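Long-range contacts in PvdO (PDB 5HHA), which takes part in chromophore maturation in the periplasm of Pseudomonas aeruginosa, binds calcium and has a fold related to formylglycine-generating enzymes: residues C244-W254 and R266-W277; E158-F169 and I259-N267. All coordinates share one frame; numbering follows the deposited sequence.

Interaction 1: C244-W254 and R266-W277; sequences CELVQIRGNDW and RNNAAPSDRGDW
I249 lies against N267 and, at its far end, against the indole of W277. Its CG1 sits between the backbone N and the carbonyl carbon (chi1 57°), which lays that branch along the opposite strand, 3.6 Å from N267 C. CD1 then meets the benzo part of the indole at W277 CZ3 (3.7 Å), the two side chains crossing at about a right angle, while the CG2 branch packs on the methyl of A269. On its other flank W277 is met by D253: its CB touches D253 CG, and D253 OD2 comes to 3.5 Å from CE3. The polar end of D253 is held by G255 N. R266, on the sheet face away from I249, runs its CG past the guanidinium of R250. The two guanidinium planes are turned 65° apart, and both groups bind E154, which probably offsets their like charges; R266 NH1 also reaches D64 O. Between the strands, V247 and A269 form a hydrogen-bonded antiparallel pair, V247 N to A269 O being 2.9 Å. I249 N donates to N267 O from above the carbonyl plane (3.0 Å), but the return bond from N267 N is weak, and a water accepts from N267 N and donates to I249 O, bridging the two atoms. Farther on, W254 NE1 donates to D276 O, 3.1 Å away and close to the indole plane. The arrangement is an antiparallel strand pair at the margin of a mixed sheet, 247-251 lying between 266-269 and 218-221, in the sulfatase-modifying factor (FGE-like) fold.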
loop_
_atom_site.group_PDB
_atom_site.type_symbol
_atom_site.label_atom_id
_atom_site.label_comp_id
_atom_site.label_asym_id
_atom_site.label_seq_id
_atom_site.Cartn_x
_atom_site.Cartn_y
_atom_site.Cartn_z
ATOM N N CYS A 244 -12.110 7.470 -15.268
ATOM C CA CYS A 244 -11.099 8.055 -14.381
ATOM C C CYS A 244 -9.746 8.228 -15.041
ATOM O O CYS A 244 -9.085 7.256 -15.404
ATOM C CB CYS A 244 -10.906 7.175 -13.153
ATOM S SG CYS A 244 -12.447 6.661 -12.456
ATOM N N GLU A 245 -9.299 9.472 -15.124
ATOM C CA GLU A 245 -7.982 9.767 -15.647
ATOM C C GLU A 245 -6.914 9.486 -14.592
ATOM O O GLU A 245 -5.779 9.218 -14.924
ATOM C CB GLU A 245 -7.883 11.236 -16.054
ATOM C CG GLU A 245 -6.779 11.528 -17.075
ATOM C CD GLU A 245 -5.549 12.176 -16.467
ATOM O OE1 GLU A 245 -5.594 13.402 -16.194
ATOM O OE2 GLU A 245 -4.533 11.462 -16.275
ATOM N N LEU A 246 -7.305 9.565 -13.321
ATOM C CA LEU A 246 -6.382 9.408 -12.200
ATOM C C LEU A 246 -7.008 8.497 -11.167
ATOM O O LEU A 246 -8.224 8.517 -10.966
ATOM C CB LEU A 246 -6.075 10.747 -11.559
ATOM C CG LEU A 246 -5.390 11.773 -12.455
ATOM C CD1 LEU A 246 -5.340 13.117 -11.757
ATOM C CD2 LEU A 246 -3.993 11.327 -12.825
ATOM N N VAL A 247 -6.164 7.669 -10.549
ATOM C CA VAL A 247 -6.573 6.841 -9.436
ATOM C C VAL A 247 -5.704 7.155 -8.222
ATOM O O VAL A 247 -4.671 7.790 -8.335
ATOM C CB VAL A 247 -6.468 5.336 -9.789
ATOM C CG1 VAL A 247 -7.467 4.956 -10.900
ATOM C CG2 VAL A 247 -5.034 4.931 -10.128
ATOM N N GLN A 248 -6.149 6.728 -7.055
ATOM C CA GLN A 248 -5.417 6.972 -5.815
ATOM C C GLN A 248 -4.277 5.985 -5.629
ATOM O O GLN A 248 -4.373 4.806 -6.000
ATOM C CB GLN A 248 -6.354 6.837 -4.601
ATOM C CG GLN A 248 -7.571 7.736 -4.630
ATOM C CD GLN A 248 -7.348 9.228 -4.350
ATOM O OE1 GLN A 248 -6.269 9.700 -3.981
ATOM N NE2 GLN A 248 -8.384 9.970 -4.522
ATOM N N ILE A 249 -3.212 6.462 -4.992
ATOM C CA ILE A 249 -2.144 5.625 -4.458
ATOM C C ILE A 249 -1.937 6.036 -2.999
ATOM O O ILE A 249 -2.267 7.162 -2.589
ATOM C CB ILE A 249 -0.839 5.738 -5.284
ATOM C CG1 ILE A 249 -0.364 7.179 -5.351
ATOM C CG2 ILE A 249 -1.055 5.183 -6.679
ATOM C CD1 ILE A 249 0.974 7.372 -6.107
ATOM N N ARG A 250 -1.417 5.125 -2.194
ATOM C CA ARG A 250 -1.281 5.351 -0.760
ATOM C C ARG A 250 0.101 4.968 -0.259
ATOM O O ARG A 250 0.837 4.205 -0.893
ATOM C CB ARG A 250 -2.348 4.577 0.010
ATOM C CG ARG A 250 -3.689 5.339 0.076
ATOM C CD ARG A 250 -3.529 6.679 0.813
ATOM N NE ARG A 250 -4.808 7.297 1.154
ATOM C CZ ARG A 250 -5.269 7.445 2.384
ATOM N NH1 ARG A 250 -4.583 7.103 3.472
ATOM N NH2 ARG A 250 -6.428 8.041 2.529
ATOM N N GLY A 251 0.424 5.453 0.929
ATOM C CA GLY A 251 1.703 5.206 1.565
ATOM C C GLY A 251 2.715 6.249 1.153
ATOM O O GLY A 251 2.399 7.400 0.884
ATOM N N ASN A 252 3.981 5.847 1.159
ATOM C CA ASN A 252 5.068 6.760 0.810
ATOM C C ASN A 252 6.268 5.915 0.405
ATOM O O ASN A 252 6.435 4.811 0.914
ATOM C CB ASN A 252 5.408 7.637 2.023
ATOM C CG ASN A 252 6.236 8.839 1.663
ATOM O OD1 ASN A 252 6.178 9.339 0.542
ATOM N ND2 ASN A 252 6.960 9.351 2.636
ATOM N N ASP A 253 7.114 6.431 -0.477
ATOM C CA ASP A 253 8.229 5.642 -0.976
ATOM C C ASP A 253 9.585 6.040 -0.417
ATOM O O ASP A 253 9.781 7.083 0.214
ATOM C CB ASP A 253 8.257 5.640 -2.504
ATOM C CG ASP A 253 8.607 6.975 -3.099
ATOM O OD1 ASP A 253 9.801 7.300 -3.265
ATOM O OD2 ASP A 253 7.652 7.726 -3.461
ATOM N N TRP A 254 10.519 5.145 -0.698
ATOM C CA TRP A 254 11.916 5.238 -0.326
ATOM C C TRP A 254 12.582 6.554 -0.666
ATOM O O TRP A 254 13.587 6.901 -0.035
ATOM C CB TRP A 254 12.691 4.098 -0.996
ATOM C CG TRP A 254 12.602 4.073 -2.482
ATOM C CD1 TRP A 254 11.718 3.360 -3.242
ATOM C CD2 TRP A 254 13.435 4.786 -3.405
ATOM N NE1 TRP A 254 11.934 3.582 -4.555
ATOM C CE2 TRP A 254 12.991 4.449 -4.702
ATOM C CE3 TRP A 254 14.507 5.677 -3.265
ATOM C CZ2 TRP A 254 13.583 4.967 -5.858
ATOM C CZ3 TRP A 254 15.105 6.189 -4.418
ATOM C CH2 TRP A 254 14.633 5.839 -5.699
ATOM N N ARG A 266 -2.439 11.416 1.018
ATOM C CA ARG A 266 -3.064 10.913 -0.201
ATOM C C ARG A 266 -2.210 11.298 -1.393
ATOM O O ARG A 266 -1.492 12.298 -1.356
ATOM C CB ARG A 266 -4.468 11.527 -0.401
ATOM C CG ARG A 266 -5.368 11.367 0.801
ATOM C CD ARG A 266 -6.729 12.003 0.588
ATOM N NE ARG A 266 -7.550 11.128 -0.243
ATOM C CZ ARG A 266 -8.669 11.503 -0.862
ATOM N NH1 ARG A 266 -9.104 12.753 -0.765
ATOM N NH2 ARG A 266 -9.362 10.621 -1.567
ATOM N N ASN A 267 -2.301 10.538 -2.477
ATOM C CA ASN A 267 -1.659 10.908 -3.731
ATOM C C ASN A 267 -2.384 10.175 -4.848
ATOM O O ASN A 267 -3.318 9.419 -4.597
ATOM C CB ASN A 267 -0.163 10.562 -3.663
ATOM C CG ASN A 267 0.684 11.442 -4.581
ATOM O OD1 ASN A 267 0.198 12.093 -5.495
ATOM N ND2 ASN A 267 1.972 11.454 -4.333
ATOM N N ASN A 268 -1.971 10.408 -6.079
ATOM C CA ASN A 268 -2.668 9.856 -7.237
ATOM C C ASN A 268 -1.681 9.632 -8.374
ATOM O O ASN A 268 -0.576 10.140 -8.358
ATOM C CB ASN A 268 -3.831 10.770 -7.669
ATOM C CG ASN A 268 -3.360 12.098 -8.189
ATOM O OD1 ASN A 268 -3.448 13.119 -7.492
ATOM N ND2 ASN A 268 -2.814 12.102 -9.374
ATOM N N ALA A 269 -2.085 8.826 -9.332
ATOM C CA ALA A 269 -1.291 8.562 -10.527
ATOM C C ALA A 269 -2.287 8.211 -11.633
ATOM O O ALA A 269 -3.390 7.766 -11.359
ATOM C CB ALA A 269 -0.326 7.407 -10.287
ATOM N N ALA A 270 -1.881 8.359 -12.886
ATOM C CA ALA A 270 -2.681 7.790 -13.965
ATOM C C ALA A 270 -2.565 6.280 -13.874
ATOM O O ALA A 270 -1.471 5.759 -13.566
ATOM C CB ALA A 270 -2.166 8.281 -15.311
ATOM N N PRO A 271 -3.650 5.549 -14.108
ATOM C CA PRO A 271 -3.564 4.092 -13.933
ATOM C C PRO A 271 -2.591 3.383 -14.871
ATOM O O PRO A 271 -2.152 2.268 -14.567
ATOM C CB PRO A 271 -5.017 3.616 -14.128
ATOM C CG PRO A 271 -5.706 4.755 -14.807
ATOM C CD PRO A 271 -5.031 5.996 -14.373
ATOM N N SER A 272 -2.215 4.022 -15.979
ATOM C CA SER A 272 -1.238 3.449 -16.892
ATOM C C SER A 272 0.190 3.797 -16.477
ATOM O O SER A 272 1.123 3.320 -17.112
ATOM C CB SER A 272 -1.519 3.922 -18.326
ATOM O OG SER A 272 -1.428 5.334 -18.414
ATOM N N ASP A 273 0.383 4.633 -15.453
ATOM C CA ASP A 273 1.715 4.937 -14.934
ATOM C C ASP A 273 2.303 3.699 -14.243
ATOM O O ASP A 273 1.574 2.813 -13.793
ATOM C CB ASP A 273 1.654 6.059 -13.872
ATOM C CG ASP A 273 1.368 7.441 -14.430
ATOM O OD1 ASP A 273 1.510 7.675 -15.649
ATOM O OD2 ASP A 273 1.029 8.323 -13.602
ATOM N N ARG A 274 3.621 3.666 -14.143
ATOM C CA ARG A 274 4.296 2.707 -13.287
ATOM C C ARG A 274 5.580 3.367 -12.830
ATOM O O ARG A 274 6.053 4.352 -13.417
ATOM C CB ARG A 274 4.572 1.387 -14.019
ATOM C CG ARG A 274 5.552 1.493 -15.173
ATOM C CD ARG A 274 5.654 0.192 -15.948
ATOM N NE ARG A 274 4.429 -0.060 -16.695
ATOM C CZ ARG A 274 3.717 -1.181 -16.656
ATOM N NH1 ARG A 274 4.071 -2.207 -15.901
ATOM N NH2 ARG A 274 2.615 -1.284 -17.387
ATOM N N GLY A 275 6.176 2.827 -11.787
ATOM C CA GLY A 275 7.444 3.357 -11.330
ATOM C C GLY A 275 8.108 2.436 -10.351
ATOM O O GLY A 275 7.495 1.546 -9.793
ATOM N N ASP A 276 9.379 2.715 -10.101
ATOM C CA ASP A 276 10.184 1.951 -9.160
ATOM C C ASP A 276 9.883 2.307 -7.690
ATOM O O ASP A 276 10.554 1.861 -6.750
ATOM C CB ASP A 276 11.671 2.131 -9.485
ATOM C CG ASP A 276 12.180 3.531 -9.223
ATOM O OD1 ASP A 276 11.512 4.319 -8.529
ATOM O OD2 ASP A 276 13.307 3.831 -9.689
ATOM N N TRP A 277 8.810 3.094 -7.526
ATOM C CA TRP A 277 8.377 3.630 -6.246
ATOM C C TRP A 277 6.905 3.311 -5.967
ATOM O O TRP A 277 6.401 3.715 -4.926
ATOM C CB TRP A 277 8.598 5.145 -6.240
ATOM C CG TRP A 277 7.953 5.857 -7.364
ATOM C CD1 TRP A 277 8.396 5.983 -8.653
ATOM C CD2 TRP A 277 6.720 6.568 -7.297
ATOM N NE1 TRP A 277 7.509 6.717 -9.392
ATOM C CE2 TRP A 277 6.471 7.093 -8.579
ATOM C CE3 TRP A 277 5.797 6.829 -6.273
ATOM C CZ2 TRP A 277 5.352 7.858 -8.858
ATOM C CZ3 TRP A 277 4.675 7.584 -6.565
ATOM C CH2 TRP A 277 4.473 8.092 -7.834
HETATM O O HOH W 1 -4.485 8.509 -1.901
#

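Interaction 2: E158-F169 and I259-N267; sequences EYGARAGSAGPF and IFSRSGNRN
R162 reaches across S263 and holds its guanidinium against that serine. From CB the chain runs to CG, which touches S263 CB at 3.6 Å, and continues extended through CD to NE (chi2 -176°, chi3 174°). This carries the guanidinium over S263, whose CB lies 3.9 Å above the centre of one face. NE donates to E158 OE2 (2.8 Å) in a salt bridge, and NH2 gives a longer bond to the same oxygen; E158 OE2 lies in the guanidinium plane of R162, and the two nitrogens reach it from the same face of the carboxylate. NH2 also passes near the backbone N of G264. NH1 turns to the loop, donating to S165 O and to G167 O, the latter at 2.9 Å. Bonds from all three nitrogens thus fix the rotation of the group and tie the last helical turn to the loop that follows it. E158 contributes its own packing, CG lying on S263 O, and a water joins its OE1 to G264 O. Beyond the arginine, S263 N donates to P168 O, in the carbonyl plane and on a lone pair (2.8 Å). A second water links S263 OG to S165 OG and G167 O. P168 CB rests on R262 CG at 3.7 Å, and the ring of F169 places CE1 against S261 O and CB. R262 turns its guanidinium back to I259 O, with E58 and E65 as salt-bridge partners. Here the C-terminal end of helix 154-162, whose last residue opens a type I' turn over R162-S165, packs on a type I turn over R262-N265 that leads into strand 266-269 of the FGE-like domain.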
loop_
_atom_site.group_PDB
_atom_site.type_symbol
_atom_site.label_atom_id
_atom_site.label_comp_id
_atom_site.label_asym_id
_atom_site.label_seq_id
_atom_site.Cartn_x
_atom_site.Cartn_y
_atom_site.Cartn_z
ATOM N N GLU A 158 -6.037 3.002 4.518
ATOM C CA GLU A 158 -5.826 3.886 5.676
ATOM C C GLU A 158 -6.175 3.165 6.982
ATOM O O GLU A 158 -5.493 3.319 7.975
ATOM C CB GLU A 158 -6.596 5.195 5.556
ATOM C CG GLU A 158 -6.206 6.192 6.681
ATOM C CD GLU A 158 -6.733 7.605 6.508
ATOM O OE1 GLU A 158 -6.642 8.156 5.400
ATOM O OE2 GLU A 158 -7.209 8.155 7.536
ATOM N N TYR A 159 -7.234 2.359 6.965
ATOM C CA TYR A 159 -7.637 1.584 8.146
ATOM C C TYR A 159 -6.486 0.701 8.602
ATOM O O TYR A 159 -6.149 0.615 9.772
ATOM C CB TYR A 159 -8.832 0.732 7.783
ATOM C CG TYR A 159 -9.434 -0.136 8.863
ATOM C CD1 TYR A 159 -9.980 0.432 10.013
ATOM C CD2 TYR A 159 -9.574 -1.511 8.681
ATOM C CE1 TYR A 159 -10.620 -0.355 10.964
ATOM C CE2 TYR A 159 -10.194 -2.306 9.640
ATOM C CZ TYR A 159 -10.735 -1.704 10.756
ATOM O OH TYR A 159 -11.410 -2.425 11.734
ATOM N N GLY A 160 -5.891 0.008 7.646
ATOM C CA GLY A 160 -4.809 -0.926 7.904
ATOM C C GLY A 160 -3.523 -0.256 8.319
ATOM O O GLY A 160 -2.748 -0.814 9.105
ATOM N N ALA A 161 -3.274 0.947 7.809
ATOM C CA ALA A 161 -2.119 1.727 8.207
ATOM C C ALA A 161 -2.265 2.207 9.643
ATOM O O ALA A 161 -1.304 2.172 10.406
ATOM C CB ALA A 161 -1.924 2.923 7.276
ATOM N N ARG A 162 -3.449 2.693 10.001
ATOM C CA ARG A 162 -3.634 3.294 11.313
ATOM C C ARG A 162 -3.674 2.276 12.440
ATOM O O ARG A 162 -3.174 2.535 13.545
ATOM C CB ARG A 162 -4.920 4.092 11.367
ATOM C CG ARG A 162 -4.891 5.360 10.539
ATOM C CD ARG A 162 -6.194 6.164 10.710
ATOM N NE ARG A 162 -6.114 7.453 10.023
ATOM C CZ ARG A 162 -5.393 8.476 10.467
ATOM N NH1 ARG A 162 -4.770 8.410 11.618
ATOM N NH2 ARG A 162 -5.290 9.569 9.741
ATOM N N ALA A 163 -4.311 1.128 12.196
ATOM C CA ALA A 163 -4.438 0.091 13.230
ATOM C C ALA A 163 -4.962 0.669 14.550
ATOM O O ALA A 163 -4.468 0.328 15.637
ATOM C CB ALA A 163 -3.119 -0.634 13.433
ATOM N N GLY A 164 -5.958 1.545 14.457
ATOM C CA GLY A 164 -6.595 2.116 15.633
ATOM C C GLY A 164 -6.062 3.477 16.041
ATOM O O GLY A 164 -6.667 4.144 16.899
ATOM N N SER A 165 -5.013 3.964 15.412
ATOM C CA SER A 165 -4.382 5.212 15.832
ATOM C C SER A 165 -5.000 6.410 15.131
ATOM O O SER A 165 -5.418 6.321 13.983
ATOM C CB SER A 165 -2.881 5.153 15.593
ATOM O OG SER A 165 -2.604 5.067 14.209
ATOM N N ALA A 166 -5.088 7.532 15.834
ATOM C CA ALA A 166 -5.724 8.744 15.327
ATOM C C ALA A 166 -4.755 9.781 14.792
ATOM O O ALA A 166 -5.147 10.681 14.058
ATOM C CB ALA A 166 -6.544 9.378 16.456
ATOM N N GLY A 167 -3.523 9.710 15.248
ATOM C CA GLY A 167 -2.485 10.647 14.842
ATOM C C GLY A 167 -1.842 10.252 13.538
ATOM O O GLY A 167 -2.295 9.323 12.856
ATOM N N PRO A 168 -0.777 10.955 13.169
ATOM C CA PRO A 168 -0.124 10.675 11.893
ATOM C C PRO A 168 0.535 9.293 11.819
ATOM O O PRO A 168 0.637 8.714 10.722
ATOM C CB PRO A 168 0.924 11.789 11.778
ATOM C CG PRO A 168 1.177 12.228 13.146
ATOM C CD PRO A 168 -0.139 12.080 13.877
ATOM N N PHE A 169 0.995 8.766 12.953
ATOM C CA PHE A 169 1.694 7.485 12.958
ATOM C C PHE A 169 1.250 6.598 14.108
ATOM O O PHE A 169 0.986 7.076 15.211
ATOM C CB PHE A 169 3.196 7.682 13.100
ATOM C CG PHE A 169 3.783 8.583 12.045
ATOM C CD1 PHE A 169 3.944 8.129 10.744
ATOM C CD2 PHE A 169 4.145 9.895 12.329
ATOM C CE1 PHE A 169 4.466 8.955 9.744
ATOM C CE2 PHE A 169 4.658 10.720 11.319
ATOM C CZ PHE A 169 4.812 10.247 10.051
ATOM N N ILE A 259 7.354 13.413 6.100
ATOM C CA ILE A 259 6.159 14.226 6.237
ATOM C C ILE A 259 5.026 13.662 5.370
ATOM O O ILE A 259 3.852 13.888 5.658
ATOM C CB ILE A 259 6.479 15.719 5.865
ATOM C CG1 ILE A 259 5.421 16.687 6.368
ATOM C CG2 ILE A 259 6.736 15.866 4.406
ATOM C CD1 ILE A 259 5.350 16.823 7.859
ATOM N N PHE A 260 5.368 12.888 4.334
ATOM C CA PHE A 260 4.349 12.251 3.496
ATOM C C PHE A 260 4.058 10.809 3.895
ATOM O O PHE A 260 3.248 10.153 3.239
ATOM C CB PHE A 260 4.746 12.341 2.025
ATOM C CG PHE A 260 4.980 13.740 1.554
ATOM C CD1 PHE A 260 4.033 14.719 1.755
ATOM C CD2 PHE A 260 6.143 14.093 0.903
ATOM C CE1 PHE A 260 4.251 16.021 1.337
ATOM C CE2 PHE A 260 6.356 15.386 0.478
ATOM C CZ PHE A 260 5.402 16.352 0.687
ATOM N N SER A 261 4.642 10.339 4.999
ATOM C CA SER A 261 4.414 8.992 5.489
ATOM C C SER A 261 3.234 8.887 6.436
ATOM O O SER A 261 2.852 7.776 6.834
ATOM C CB SER A 261 5.655 8.485 6.220
ATOM O OG SER A 261 6.694 8.166 5.305
ATOM N N ARG A 262 2.628 10.022 6.771
ATOM C CA ARG A 262 1.517 10.055 7.713
ATOM C C ARG A 262 0.381 9.175 7.197
ATOM O O ARG A 262 0.145 9.107 5.982
ATOM C CB ARG A 262 1.019 11.494 7.828
ATOM C CG ARG A 262 2.068 12.498 8.283
ATOM C CD ARG A 262 1.622 13.963 8.158
ATOM N NE ARG A 262 1.279 14.253 6.779
ATOM C CZ ARG A 262 0.058 14.327 6.272
ATOM N NH1 ARG A 262 -1.021 14.376 7.053
ATOM N NH2 ARG A 262 -0.090 14.464 4.980
ATOM N N SER A 263 -0.371 8.567 8.110
ATOM C CA SER A 263 -1.409 7.621 7.725
ATOM C C SER A 263 -2.457 8.201 6.790
ATOM O O SER A 263 -3.075 7.455 6.014
ATOM C CB SER A 263 -2.090 7.072 8.960
ATOM O OG SER A 263 -1.231 6.242 9.710
ATOM N N GLY A 264 -2.737 9.499 6.889
ATOM C CA GLY A 264 -3.746 10.133 6.070
ATOM C C GLY A 264 -3.280 10.758 4.774
ATOM O O GLY A 264 -4.093 11.287 4.030
ATOM N N ASN A 265 -1.988 10.696 4.481
ATOM C CA ASN A 265 -1.470 11.275 3.242
ATOM C C ASN A 265 -2.105 10.623 2.027
ATOM O O ASN A 265 -2.225 9.390 1.994
ATOM C CB ASN A 265 0.054 11.121 3.186
ATOM C CG ASN A 265 0.711 12.062 2.145
ATOM O OD1 ASN A 265 0.966 11.693 1.017
ATOM N ND2 ASN A 265 0.994 13.247 2.560
ATOM N N ARG A 266 -2.439 11.416 1.018
ATOM C CA ARG A 266 -3.064 10.913 -0.201
ATOM C C ARG A 266 -2.210 11.298 -1.393
ATOM O O ARG A 266 -1.492 12.298 -1.356
ATOM C CB ARG A 266 -4.468 11.527 -0.401
ATOM C CG ARG A 266 -5.368 11.367 0.801
ATOM C CD ARG A 266 -6.729 12.003 0.588
ATOM N NE ARG A 266 -7.550 11.128 -0.243
ATOM C CZ ARG A 266 -8.669 11.503 -0.862
ATOM N NH1 ARG A 266 -9.104 12.753 -0.765
ATOM N NH2 ARG A 266 -9.362 10.621 -1.567
ATOM N N ASN A 267 -2.301 10.538 -2.477
ATOM C CA ASN A 267 -1.659 10.908 -3.731
ATOM C C ASN A 267 -2.384 10.175 -4.848
ATOM O O ASN A 267 -3.318 9.419 -4.597
ATOM C CB ASN A 267 -0.163 10.562 -3.663
ATOM C CG ASN A 267 0.684 11.442 -4.581
ATOM O OD1 ASN A 267 0.198 12.093 -5.495
ATOM N ND2 ASN A 267 1.972 11.454 -4.333
HETATM O O HOH W 2 -6.805 10.746 4.592
HETATM O O HOH W 3 -1.573 6.667 12.332
#

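Interactions 1 and 2 share R266 and N267, their centres lie about 17 Å apart, and their segments alternate along the chain. R250 of interaction 1 joins them through its side chain: its NH2 forms a salt bridge with E158 OE1 of interaction 2 (2.9 Å), and its NH1 packs 3.0 Å from S263 O. A probable hydrogen bond from N252 ND2 to S261 OG, also 2.9 Å, makes a second link, S261 OG being hydrogen-bonded also to H214 O. One side chain of each contact lies near the calcium site. That of W254 comes within about 5 Å of the ion and about 4 Å of the calcium ligand N186, whereas that of S261 is about 10 Å from the metal but about 3 Å from the ligand T187.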